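Local coordinates for catabolite control protein A (Lactococcus lactis, PDB 2O20) that probably acts as a global transcription regulator of carbon catabolite repression and activation, a DNA-binding repressor and activator of the LacI family, at residues T76-I81 / V124-S129; R83-I88 / V300-L305; Y169-K174 / S242-H247; I176-K181 / D268-S273. The protein carries 1 engineered substitution. All coordinates share one frame; numbering follows the deposited sequence. Where two conformers were deposited one is given.

Contact 1 (T76-I81 / V124-S129); sequences TYFAAI and VYMGSS
F78 holds its CG anti to its own carbonyl carbon (chi1 -65°), which sends the ring from the start of helix 76-91 toward M126, whose chain runs extended through CG and then bends at the sulfur (chi3 -90°). The outcome is a Met-aromatic contact in the N-terminal subdomain of the periplasmic-binding-protein fold, where the helix packs beside the C-terminal end of strand 122-125 in the parallel sheet. The two chains lie alongside, running oppositely. M126 SD lies 3.7 Å from F78 CD1 and 5.0 Å from the centroid of the F78 ring, oblique to it, while M126 CB lies 3.8 Å from F78 CD1. Later on the same helix, I81 CG2 comes within 3.8 Å of M126 SD. A slim, polarisable methionine suits this place, touching an aromatic and a branched side chain at once, with V68 and V148 of the sheet also against it. One face of the F78 ring receives Y77 CD2, 3.6 Å above the plane. With an alanine in place of F78, a gap would probably open beside M126 SD and Y77 CD2 would lose the face it rests on. Glycine suits position 127, because a CB there would run into Y125 OH and the carbonyl O of M126; G127 N lies obliquely to the ring, 4.1 Å from F78 CE1.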
loop_
_atom_site.group_PDB
_atom_site.type_symbol
_atom_site.label_atom_id
_atom_site.label_comp_id
_atom_site.label_asym_id
_atom_site.label_seq_id
_atom_site.Cartn_x
_atom_site.Cartn_y
_atom_site.Cartn_z
ATOM N N THR D 76 1.248 -1.347 3.352
ATOM C CA THR D 76 1.635 0.054 3.417
ATOM C C THR D 76 2.343 0.372 4.735
ATOM O O THR D 76 3.066 1.349 4.792
ATOM C CB THR D 76 0.467 1.049 3.219
ATOM O OG1 THR D 76 -0.535 0.869 4.221
ATOM C CG2 THR D 76 -0.128 0.917 1.854
ATOM N N TYR D 77 2.082 -0.421 5.782
ATOM C CA TYR D 77 2.805 -0.366 7.064
ATOM C C TYR D 77 4.316 -0.578 6.859
ATOM O O TYR D 77 5.126 0.284 7.235
ATOM C CB TYR D 77 2.224 -1.419 8.036
ATOM C CG TYR D 77 2.967 -1.562 9.331
ATOM C CD1 TYR D 77 2.663 -0.770 10.399
ATOM C CD2 TYR D 77 4.006 -2.486 9.469
ATOM C CE1 TYR D 77 3.362 -0.869 11.614
ATOM C CE2 TYR D 77 4.718 -2.601 10.681
ATOM C CZ TYR D 77 4.386 -1.780 11.736
ATOM O OH TYR D 77 5.072 -1.873 12.914
ATOM N N PHE D 78 4.691 -1.703 6.234
ATOM C CA PHE D 78 6.103 -1.986 5.966
ATOM C C PHE D 78 6.699 -1.054 4.898
ATOM O O PHE D 78 7.838 -0.597 5.034
ATOM C CB PHE D 78 6.319 -3.459 5.595
ATOM C CG PHE D 78 6.008 -4.403 6.710
ATOM C CD1 PHE D 78 6.743 -4.367 7.883
ATOM C CD2 PHE D 78 4.996 -5.339 6.578
ATOM C CE1 PHE D 78 6.475 -5.243 8.923
ATOM C CE2 PHE D 78 4.702 -6.217 7.618
ATOM C CZ PHE D 78 5.448 -6.149 8.802
ATOM N N ALA D 79 5.922 -0.727 3.875
ATOM C CA ALA D 79 6.383 0.237 2.846
ATOM C C ALA D 79 6.713 1.634 3.424
ATOM O O ALA D 79 7.689 2.276 3.008
ATOM C CB ALA D 79 5.375 0.332 1.707
ATOM N N ALA D 80 5.926 2.109 4.399
ATOM C CA ALA D 80 6.183 3.406 4.994
ATOM C C ALA D 80 7.463 3.425 5.812
ATOM O O ALA D 80 8.238 4.380 5.735
ATOM C CB ALA D 80 4.991 3.843 5.831
ATOM N N ILE D 81 7.704 2.373 6.568
ATOM C CA ILE D 81 8.970 2.189 7.267
ATOM C C ILE D 81 10.155 2.162 6.314
ATOM O O ILE D 81 11.197 2.807 6.557
ATOM C CB ILE D 81 8.982 0.886 8.136
ATOM C CG1 ILE D 81 7.924 0.978 9.246
ATOM C CG2 ILE D 81 10.367 0.665 8.751
ATOM C CD1 ILE D 81 7.648 -0.348 9.914
ATOM N N VAL D 124 18.421 -4.680 7.730
ATOM C CA VAL D 124 17.226 -4.258 8.454
ATOM C C VAL D 124 16.172 -5.354 8.293
ATOM O O VAL D 124 15.844 -5.738 7.174
ATOM C CB VAL D 124 16.648 -2.950 7.894
ATOM C CG1 VAL D 124 15.375 -2.536 8.659
ATOM C CG2 VAL D 124 17.704 -1.822 7.900
ATOM N N TYR D 125 15.674 -5.861 9.425
ATOM C CA TYR D 125 14.653 -6.906 9.432
ATOM C C TYR D 125 13.309 -6.392 9.918
ATOM O O TYR D 125 13.216 -5.769 10.966
ATOM C CB TYR D 125 15.071 -8.048 10.350
ATOM C CG TYR D 125 14.026 -9.137 10.473
ATOM C CD1 TYR D 125 14.000 -10.206 9.591
ATOM C CD2 TYR D 125 13.034 -9.068 11.458
ATOM C CE1 TYR D 125 13.024 -11.188 9.688
ATOM C CE2 TYR D 125 12.042 -10.059 11.560
ATOM C CZ TYR D 125 12.038 -11.099 10.682
ATOM O OH TYR D 125 11.058 -12.087 10.805
ATOM N N MET D 126 12.272 -6.749 9.165
ATOM C CA MET D 126 10.885 -6.482 9.498
ATOM C C MET D 126 10.141 -7.795 9.287
ATOM O O MET D 126 10.465 -8.548 8.387
ATOM C CB MET D 126 10.307 -5.410 8.560
ATOM C CG MET D 126 10.647 -3.969 8.869
ATOM S SD MET D 126 10.154 -2.912 7.466
ATOM C CE MET D 126 11.649 -2.941 6.524
ATOM N N GLY D 127 9.163 -8.074 10.139
ATOM C CA GLY D 127 8.391 -9.315 10.061
ATOM C C GLY D 127 7.827 -9.639 11.428
ATOM O O GLY D 127 8.131 -8.956 12.399
ATOM N N SER D 128 7.011 -10.683 11.519
ATOM C CA SER D 128 6.268 -10.946 12.755
ATOM C C SER D 128 7.208 -11.187 13.931
ATOM O O SER D 128 6.945 -10.708 15.037
ATOM C CB SER D 128 5.304 -12.119 12.572
ATOM O OG SER D 128 5.962 -13.249 12.025
ATOM N N SER D 129 8.295 -11.924 13.693
ATOM C CA SER D 129 9.380 -12.040 14.668
ATOM C C SER D 129 10.517 -12.925 14.167
ATOM O O SER D 129 10.328 -13.781 13.303
ATOM C CB SER D 129 8.880 -12.610 15.996
ATOM O OG SER D 129 8.198 -13.817 15.739
#

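Contact 2 (R83-I88 / V300-L305); sequences RGVDDI and VAMRLL
The guanidinium of R303 is approached obliquely by the end of I88: CD1 stands 3.7 Å from R303 NH2 and at the same distance from its NE, I88 lying across it. R303 reaches this position on a chain extended from CG to NE, so its exposed, charged end flanks an otherwise apolar contact. Further in lies M302, with CG anti to its backbone N (chi1 -170°): CB and CG pack against I88, and bends at chi2 and chi3 carry the end away from helix 83-88. Its CG is 3.7 Å from I88 CG2 and only 3.5 Å from the carbonyl O of V85, while M302 SD touches V85 CG1 at 3.9 Å. Branched V85 and I88 offer stiff methyl surfaces, against which the flexible methionine can fit itself. Beneath the pair, V85 rests on V68 and M302 on V66 of strand 65-70. Elsewhere on the first helix R83 makes a salt bridge to D102 of the second subunit. The axes of segments 83-88 and 300-305 come within 8.3 Å and cross at -42°, running in broadly the same direction: two neighbouring helices packed over one side of a parallel sheet, as in the alpha/beta sandwich of periplasmic-binding-protein subdomains.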
loop_
_atom_site.group_PDB
_atom_site.type_symbol
_atom_site.label_atom_id
_atom_site.label_comp_id
_atom_site.label_asym_id
_atom_site.label_seq_id
_atom_site.Cartn_x
_atom_site.Cartn_y
_atom_site.Cartn_z
ATOM N N ARG D 83 10.499 3.481 3.388
ATOM C CA ARG D 83 10.877 4.806 2.852
ATOM C C ARG D 83 11.797 5.592 3.804
ATOM O O ARG D 83 12.692 6.315 3.344
ATOM C CB ARG D 83 9.660 5.636 2.410
ATOM C CG ARG D 83 8.934 4.993 1.180
ATOM C CD ARG D 83 8.333 5.944 0.178
ATOM N NE ARG D 83 9.294 6.917 -0.321
ATOM C CZ ARG D 83 8.969 7.985 -1.040
ATOM N NH1 ARG D 83 7.705 8.220 -1.392
ATOM N NH2 ARG D 83 9.916 8.826 -1.419
ATOM N N GLY D 84 11.616 5.417 5.112
ATOM C CA GLY D 84 12.518 6.050 6.101
ATOM C C GLY D 84 13.932 5.476 6.050
ATOM O O GLY D 84 14.942 6.207 6.120
ATOM N N VAL D 85 14.015 4.162 5.921
ATOM C CA VAL D 85 15.292 3.458 5.705
ATOM C C VAL D 85 15.988 3.958 4.424
ATOM O O VAL D 85 17.173 4.355 4.453
ATOM C CB VAL D 85 15.083 1.921 5.611
ATOM C CG1 VAL D 85 16.408 1.172 5.294
ATOM C CG2 VAL D 85 14.461 1.364 6.870
ATOM N N ASP D 86 15.244 3.936 3.314
ATOM C CA ASP D 86 15.739 4.356 1.998
ATOM C C ASP D 86 16.319 5.777 1.996
ATOM O O ASP D 86 17.389 6.019 1.439
ATOM C CB ASP D 86 14.591 4.239 0.993
ATOM C CG ASP D 86 15.010 4.505 -0.445
ATOM O OD1 ASP D 86 14.295 5.267 -1.142
ATOM O OD2 ASP D 86 16.020 3.933 -0.879
ATOM N N ASP D 87 15.599 6.722 2.610
ATOM C CA ASP D 87 16.036 8.099 2.649
ATOM C C ASP D 87 17.385 8.293 3.356
ATOM O O ASP D 87 18.247 9.067 2.867
ATOM C CB ASP D 87 14.940 8.981 3.245
ATOM C CG ASP D 87 13.841 9.299 2.229
ATOM O OD1 ASP D 87 13.918 8.749 1.102
ATOM O OD2 ASP D 87 12.886 10.059 2.574
ATOM N N ILE D 88 17.579 7.594 4.475
ATOM C CA ILE D 88 18.815 7.712 5.227
ATOM C C ILE D 88 19.979 7.020 4.515
ATOM O O ILE D 88 21.116 7.550 4.461
ATOM C CB ILE D 88 18.653 7.164 6.677
ATOM C CG1 ILE D 88 17.595 7.976 7.460
ATOM C CG2 ILE D 88 20.010 7.149 7.415
ATOM C CD1 ILE D 88 18.060 9.369 7.849
ATOM N N VAL D 300 15.224 6.080 12.051
ATOM C CA VAL D 300 15.953 5.880 13.308
ATOM C C VAL D 300 16.738 4.574 13.253
ATOM O O VAL D 300 17.895 4.529 13.679
ATOM C CB VAL D 300 14.997 5.965 14.558
ATOM C CG1 VAL D 300 15.676 5.474 15.808
ATOM C CG2 VAL D 300 14.533 7.403 14.752
ATOM N N ALA D 301 16.117 3.525 12.703
ATOM C CA ALA D 301 16.776 2.237 12.542
ATOM C C ALA D 301 17.978 2.326 11.620
ATOM O O ALA D 301 19.034 1.728 11.886
ATOM C CB ALA D 301 15.806 1.222 11.998
ATOM N N MET D 302 17.827 3.045 10.509
ATOM C CA MET D 302 18.924 3.122 9.535
ATOM C C MET D 302 20.104 3.985 10.086
ATOM O O MET D 302 21.285 3.698 9.825
ATOM C CB MET D 302 18.396 3.607 8.173
ATOM C CG MET D 302 19.389 3.488 7.045
ATOM S SD MET D 302 19.983 1.810 6.664
ATOM C CE MET D 302 21.747 2.043 6.870
ATOM N N ARG D 303 19.780 4.996 10.890
ATOM C CA ARG D 303 20.800 5.800 11.591
ATOM C C ARG D 303 21.637 4.934 12.530
ATOM O O ARG D 303 22.873 5.072 12.589
ATOM C CB ARG D 303 20.155 6.956 12.368
ATOM C CG ARG D 303 19.805 8.138 11.506
ATOM C CD ARG D 303 19.194 9.270 12.305
ATOM N NE ARG D 303 18.528 10.211 11.408
ATOM C CZ ARG D 303 17.265 10.611 11.502
ATOM N NH1 ARG D 303 16.473 10.187 12.496
ATOM N NH2 ARG D 303 16.796 11.471 10.596
ATOM N N LEU D 304 20.957 4.041 13.259
ATOM C CA LEU D 304 21.608 3.140 14.185
ATOM C C LEU D 304 22.490 2.166 13.387
ATOM O O LEU D 304 23.674 1.998 13.681
ATOM C CB LEU D 304 20.557 2.399 15.039
ATOM C CG LEU D 304 21.033 1.357 16.063
ATOM C CD1 LEU D 304 22.016 1.955 16.977
ATOM C CD2 LEU D 304 19.878 0.805 16.873
ATOM N N LEU D 305 21.918 1.548 12.360
ATOM C CA LEU D 305 22.674 0.605 11.531
ATOM C C LEU D 305 23.944 1.250 10.908
ATOM O O LEU D 305 24.962 0.596 10.782
ATOM C CB LEU D 305 21.799 -0.015 10.438
ATOM C CG LEU D 305 22.408 -1.153 9.581
ATOM C CD1 LEU D 305 22.863 -2.381 10.415
ATOM C CD2 LEU D 305 21.446 -1.600 8.513
#

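Contact 3 (Y169-K174 / S242-H247); sequences YQSTKK and SAVVSH. With SO4 (sulfate ion), chain L.
V244 points its CB from strand 242-245 toward S171 and T172 on helix 164-177. With CG1 anti to the backbone N (chi1 -175°), this branch lands 3.7 Å from S171 CB. The other branch, CG2, lies against both neighbours, 4.0 Å from S171 CB and from T172 OG1; the V244 and T172 side chains stand roughly perpendicular. Both hydroxyls are satisfied within their own helix, S171 OG by A167 O and T172 OG1 by A168 O, so they can sit buried against a valine. Their small size also permits the close approach of helix to sheet, S171 CA lying 6.6 Å from V244 CA. Past the strand, H247 occupies the N-cap position before helix 248-260. A sulfate, probably from the crystallisation liquor, lies at its ring edge, in plane; H247 NE2 makes a weak hydrogen bond of 3.4 Å to sulfate O3, and N195 binds the same ion. S246 OG lies over one imidazole face, and N222 O holds H247 ND1. Helix packed on a central parallel strand, with a polar site just beyond the strand's C-terminal end, is the pattern of Rossmann-like alpha/beta subdomains, to which the C-terminal half of this LacI-type core belongs.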
loop_
_atom_site.group_PDB
_atom_site.type_symbol
_atom_site.label_atom_id
_atom_site.label_comp_id
_atom_site.label_asym_id
_atom_site.label_seq_id
_atom_site.Cartn_x
_atom_site.Cartn_y
_atom_site.Cartn_z
ATOM N N TYR D 169 -2.682 -0.514 26.592
ATOM C CA TYR D 169 -3.335 0.019 27.795
ATOM C C TYR D 169 -4.230 1.226 27.478
ATOM O O TYR D 169 -5.395 1.215 27.844
ATOM C CB TYR D 169 -2.290 0.397 28.876
ATOM C CG TYR D 169 -2.877 1.075 30.097
ATOM C CD1 TYR D 169 -3.469 0.329 31.122
ATOM C CD2 TYR D 169 -2.842 2.467 30.226
ATOM C CE1 TYR D 169 -4.004 0.954 32.249
ATOM C CE2 TYR D 169 -3.351 3.106 31.344
ATOM C CZ TYR D 169 -3.948 2.346 32.353
ATOM O OH TYR D 169 -4.462 2.985 33.458
ATOM N N GLN D 170 -3.695 2.232 26.775
ATOM C CA GLN D 170 -4.455 3.456 26.434
ATOM C C GLN D 170 -5.654 3.131 25.501
ATOM O O GLN D 170 -6.730 3.686 25.658
ATOM C CB GLN D 170 -3.564 4.488 25.749
ATOM C CG GLN D 170 -2.543 5.156 26.663
ATOM C CD GLN D 170 -1.440 5.844 25.889
ATOM O OE1 GLN D 170 -1.325 5.683 24.674
ATOM N NE2 GLN D 170 -0.605 6.609 26.600
ATOM N N SER D 171 -5.455 2.220 24.545
ATOM C CA SER D 171 -6.522 1.803 23.637
ATOM C C SER D 171 -7.686 1.128 24.388
ATOM O O SER D 171 -8.888 1.445 24.172
ATOM C CB SER D 171 -5.959 0.838 22.561
ATOM O OG SER D 171 -5.024 1.490 21.751
ATOM N N THR D 172 -7.339 0.169 25.242
ATOM C CA THR D 172 -8.338 -0.560 26.032
ATOM C C THR D 172 -9.088 0.405 26.972
ATOM O O THR D 172 -10.308 0.377 27.029
ATOM C CB THR D 172 -7.688 -1.720 26.806
ATOM O OG1 THR D 172 -6.951 -2.545 25.885
ATOM C CG2 THR D 172 -8.738 -2.549 27.585
ATOM N N LYS D 173 -8.356 1.289 27.667
ATOM C CA LYS D 173 -8.972 2.276 28.555
ATOM C C LYS D 173 -9.933 3.229 27.846
ATOM O O LYS D 173 -10.958 3.599 28.387
ATOM C CB LYS D 173 -7.866 3.091 29.274
ATOM C CG LYS D 173 -8.321 3.871 30.463
ATOM C CD LYS D 173 -7.114 4.562 31.160
ATOM C CE LYS D 173 -7.506 5.182 32.474
ATOM N NZ LYS D 173 -6.286 5.654 33.180
ATOM N N LYS D 174 -9.609 3.620 26.617
ATOM C CA LYS D 174 -10.497 4.447 25.828
ATOM C C LYS D 174 -11.858 3.766 25.592
ATOM O O LYS D 174 -12.905 4.408 25.648
ATOM C CB LYS D 174 -9.821 4.774 24.490
ATOM C CG LYS D 174 -10.620 5.680 23.601
ATOM C CD LYS D 174 -9.776 6.243 22.468
ATOM C CE LYS D 174 -10.635 6.914 21.455
ATOM N NZ LYS D 174 -11.186 8.192 21.970
ATOM N N SER D 242 -16.714 -4.087 21.242
ATOM C CA SER D 242 -15.609 -3.299 20.744
ATOM C C SER D 242 -14.379 -4.186 20.603
ATOM O O SER D 242 -14.351 -5.319 21.106
ATOM C CB SER D 242 -15.330 -2.133 21.669
ATOM O OG SER D 242 -15.003 -2.597 22.980
ATOM N N ALA D 243 -13.368 -3.665 19.917
ATOM C CA ALA D 243 -12.115 -4.355 19.744
ATOM C C ALA D 243 -10.938 -3.398 19.569
ATOM O O ALA D 243 -11.063 -2.371 18.889
ATOM C CB ALA D 243 -12.211 -5.245 18.540
ATOM N N VAL D 244 -9.808 -3.798 20.140
ATOM C CA VAL D 244 -8.470 -3.233 19.854
ATOM C C VAL D 244 -7.779 -4.235 18.934
ATOM O O VAL D 244 -7.800 -5.446 19.193
ATOM C CB VAL D 244 -7.627 -3.066 21.110
ATOM C CG1 VAL D 244 -6.280 -2.349 20.768
ATOM C CG2 VAL D 244 -8.441 -2.339 22.188
ATOM N N VAL D 245 -7.231 -3.727 17.829
ATOM C CA VAL D 245 -6.693 -4.558 16.773
ATOM C C VAL D 245 -5.243 -4.129 16.455
ATOM O O VAL D 245 -4.956 -2.933 16.262
ATOM C CB VAL D 245 -7.583 -4.473 15.508
ATOM C CG1 VAL D 245 -7.087 -5.497 14.500
ATOM C CG2 VAL D 245 -9.099 -4.676 15.861
ATOM N N SER D 246 -4.310 -5.066 16.498
ATOM C CA SER D 246 -2.926 -4.662 16.385
ATOM C C SER D 246 -2.505 -4.262 14.955
ATOM O O SER D 246 -1.641 -3.408 14.812
ATOM C CB SER D 246 -1.988 -5.735 16.934
ATOM O OG SER D 246 -2.081 -6.877 16.148
ATOM N N HIS D 247 -3.078 -4.884 13.934
ATOM C CA HIS D 247 -2.682 -4.605 12.536
ATOM C C HIS D 247 -3.777 -3.868 11.792
ATOM O O HIS D 247 -4.924 -4.236 11.852
ATOM C CB HIS D 247 -2.319 -5.883 11.803
ATOM C CG HIS D 247 -1.164 -6.596 12.408
ATOM N ND1 HIS D 247 -1.219 -7.923 12.776
ATOM C CD2 HIS D 247 0.054 -6.143 12.797
ATOM C CE1 HIS D 247 -0.070 -8.269 13.325
ATOM N NE2 HIS D 247 0.714 -7.207 13.359
HETATM S S SO4 L . 3.093 -9.029 15.114
HETATM O O1 SO4 L . 4.148 -9.855 15.716
HETATM O O2 SO4 L . 1.801 -9.685 15.328
HETATM O O3 SO4 L . 3.100 -7.705 15.737
HETATM O O4 SO4 L . 3.350 -8.912 13.677
#

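Contact 4 (I176-K181 / D268-S273); sequences IDSGNK and DFEIIS
E270 OE2 is the focus of the contact, held firmly by N180 from the helix end. N180 ND2 donates to it over 2.8 Å with an angle of 163° at the hydrogen, a fairly straight bond. The acceptor lies nearly in the amide plane of N180, whereas the nitrogen approaches OE2 from above the carboxylate, 56° out of its plane. S178 OG lies 2.9 Å from the same E270 OE2, but L175 O competes for its proton; a water donates to S178 OG at 2.7 Å. K332 NZ adds a salt bridge to OE2, which probably helps to offset a buried negative charge placed close to a helix C terminus. Glutamate has the length for the task: beyond CG its chain is extended (chi2 -174°) and spans from strand to turn. A second shell fixes the donors. N180 ND2 also bonds to L175 O, and N180 OD1 is held by T241 OG1, so the amide cannot readily flip. The turn itself is set by G179, whose N bonds to I176 O at 2.9 Å and whose positive phi would jam any CB against the carbonyl O of S178. Shortening E270 to an alanine is likely to leave K332 NZ without its charged mate and to cost N180 ND2 one acceptor. With G179 as its C-prime residue and N180 N bonded to L175 O, a Schellman motif ends helix 164-177; the bond to E270 separately ties its turn to strand 270-272, outermost of the four parallel strands, with the C-terminal tail beside it.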
loop_
_atom_site.group_PDB
_atom_site.type_symbol
_atom_site.label_atom_id
_atom_site.label_comp_id
_atom_site.label_asym_id
_atom_site.label_seq_id
_atom_site.Cartn_x
_atom_site.Cartn_y
_atom_site.Cartn_z
ATOM N N ILE D 176 -13.078 1.305 27.518
ATOM C CA ILE D 176 -13.679 1.225 28.873
ATOM C C ILE D 176 -14.407 2.529 29.173
ATOM O O ILE D 176 -15.534 2.525 29.643
ATOM C CB ILE D 176 -12.613 0.928 29.953
ATOM C CG1 ILE D 176 -12.178 -0.530 29.825
ATOM C CG2 ILE D 176 -13.166 1.176 31.407
ATOM C CD1 ILE D 176 -10.944 -0.864 30.540
ATOM N N ASP D 177 -13.769 3.649 28.863
ATOM C CA ASP D 177 -14.325 4.946 29.203
ATOM C C ASP D 177 -15.558 5.338 28.391
ATOM O O ASP D 177 -16.311 6.206 28.838
ATOM C CB ASP D 177 -13.236 6.032 29.174
ATOM C CG ASP D 177 -12.201 5.871 30.315
ATOM O OD1 ASP D 177 -12.434 5.087 31.264
ATOM O OD2 ASP D 177 -11.146 6.532 30.261
ATOM N N SER D 178 -15.786 4.700 27.237
ATOM C CA SER D 178 -17.023 4.872 26.481
ATOM C C SER D 178 -18.081 3.805 26.829
ATOM O O SER D 178 -19.086 3.666 26.134
ATOM C CB SER D 178 -16.744 4.936 24.959
ATOM O OG SER D 178 -16.037 3.782 24.495
ATOM N N GLY D 179 -17.865 3.071 27.929
ATOM C CA GLY D 179 -18.865 2.153 28.460
ATOM C C GLY D 179 -18.795 0.702 28.025
ATOM O O GLY D 179 -19.688 -0.082 28.354
ATOM N N ASN D 180 -17.756 0.313 27.293
ATOM C CA ASN D 180 -17.640 -1.086 26.857
ATOM C C ASN D 180 -17.156 -1.986 28.012
ATOM O O ASN D 180 -16.248 -1.626 28.755
ATOM C CB ASN D 180 -16.712 -1.211 25.661
ATOM C CG ASN D 180 -17.228 -0.478 24.450
ATOM O OD1 ASN D 180 -18.139 -0.968 23.749
ATOM N ND2 ASN D 180 -16.665 0.702 24.186
ATOM N N LYS D 181 -17.800 -3.145 28.154
ATOM C CA LYS D 181 -17.449 -4.144 29.168
ATOM C C LYS D 181 -16.898 -5.432 28.574
ATOM O O LYS D 181 -16.156 -6.134 29.247
ATOM C CB LYS D 181 -18.677 -4.494 30.008
ATOM C CG LYS D 181 -19.314 -3.310 30.752
ATOM C CD LYS D 181 -18.307 -2.652 31.683
ATOM C CE LYS D 181 -18.946 -1.642 32.628
ATOM N NZ LYS D 181 -19.590 -2.281 33.815
ATOM N N ASP D 268 -23.052 0.787 18.387
ATOM C CA ASP D 268 -23.133 -0.587 18.887
ATOM C C ASP D 268 -21.821 -1.367 18.832
ATOM O O ASP D 268 -21.680 -2.416 19.483
ATOM C CB ASP D 268 -24.216 -1.352 18.120
ATOM C CG ASP D 268 -25.610 -0.814 18.389
ATOM O OD1 ASP D 268 -25.831 -0.179 19.445
ATOM O OD2 ASP D 268 -26.502 -1.030 17.562
ATOM N N PHE D 269 -20.867 -0.893 18.036
ATOM C CA PHE D 269 -19.560 -1.552 17.928
ATOM C C PHE D 269 -18.467 -0.514 17.630
ATOM O O PHE D 269 -18.636 0.304 16.730
ATOM C CB PHE D 269 -19.527 -2.680 16.886
ATOM C CG PHE D 269 -18.415 -3.680 17.144
ATOM C CD1 PHE D 269 -18.660 -4.836 17.890
ATOM C CD2 PHE D 269 -17.143 -3.436 16.707
ATOM C CE1 PHE D 269 -17.620 -5.723 18.175
ATOM C CE2 PHE D 269 -16.090 -4.293 17.017
ATOM C CZ PHE D 269 -16.350 -5.453 17.735
ATOM N N GLU D 270 -17.377 -0.574 18.390
ATOM C CA GLU D 270 -16.272 0.379 18.276
ATOM C C GLU D 270 -14.967 -0.361 17.990
ATOM O O GLU D 270 -14.768 -1.471 18.455
ATOM C CB GLU D 270 -16.099 1.167 19.561
ATOM C CG GLU D 270 -17.305 1.998 20.022
ATOM C CD GLU D 270 -16.975 2.862 21.222
ATOM O OE1 GLU D 270 -16.107 3.751 21.123
ATOM O OE2 GLU D 270 -17.566 2.612 22.309
ATOM N N ILE D 271 -14.108 0.261 17.191
ATOM C CA ILE D 271 -12.846 -0.338 16.755
ATOM C C ILE D 271 -11.685 0.683 16.901
ATOM O O ILE D 271 -11.801 1.841 16.514
ATOM C CB ILE D 271 -12.899 -0.815 15.275
ATOM C CG1 ILE D 271 -14.021 -1.833 15.071
ATOM C CG2 ILE D 271 -11.550 -1.439 14.850
ATOM C CD1 ILE D 271 -14.279 -2.203 13.610
ATOM N N ILE D 272 -10.566 0.207 17.438
ATOM C CA ILE D 272 -9.324 0.987 17.474
ATOM C C ILE D 272 -8.238 0.129 16.816
ATOM O O ILE D 272 -8.026 -1.011 17.205
ATOM C CB ILE D 272 -8.917 1.380 18.935
ATOM C CG1 ILE D 272 -10.045 2.159 19.616
ATOM C CG2 ILE D 272 -7.587 2.223 18.893
ATOM C CD1 ILE D 272 -9.782 2.537 21.081
ATOM N N SER D 273 -7.607 0.665 15.784
ATOM C CA SER D 273 -6.511 0.016 15.077
ATOM C C SER D 273 -5.117 0.315 15.683
ATOM O O SER D 273 -4.965 1.098 16.613
ATOM C CB SER D 273 -6.559 0.428 13.589
ATOM O OG SER D 273 -5.727 -0.413 12.795
HETATM O O HOH W 1 -14.260 4.606 22.628
#

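Followed from the N terminus, the chain first closes contact 1, bringing 124-129 back to the start of helix 76-91. Contact 2 opens on the same helix before that loop has closed, so the two cross; V124 CG2 touches L305 CD2 at 3.8 Å. Contact 2 ends only at 300-305, after the chain has built the C-terminal subdomain and returned to the first. Contacts 3 and 4 nest inside this long loop. They cross each other, both starting on helix 164-177 and ending on the neighbouring strands 242-245 and 270-272. Contacts 1 and 2 thus unite the N-terminal subdomain, contacts 3 and 4 the C-terminal one; the centres of contacts 2 and 4 are about 36 Å apart.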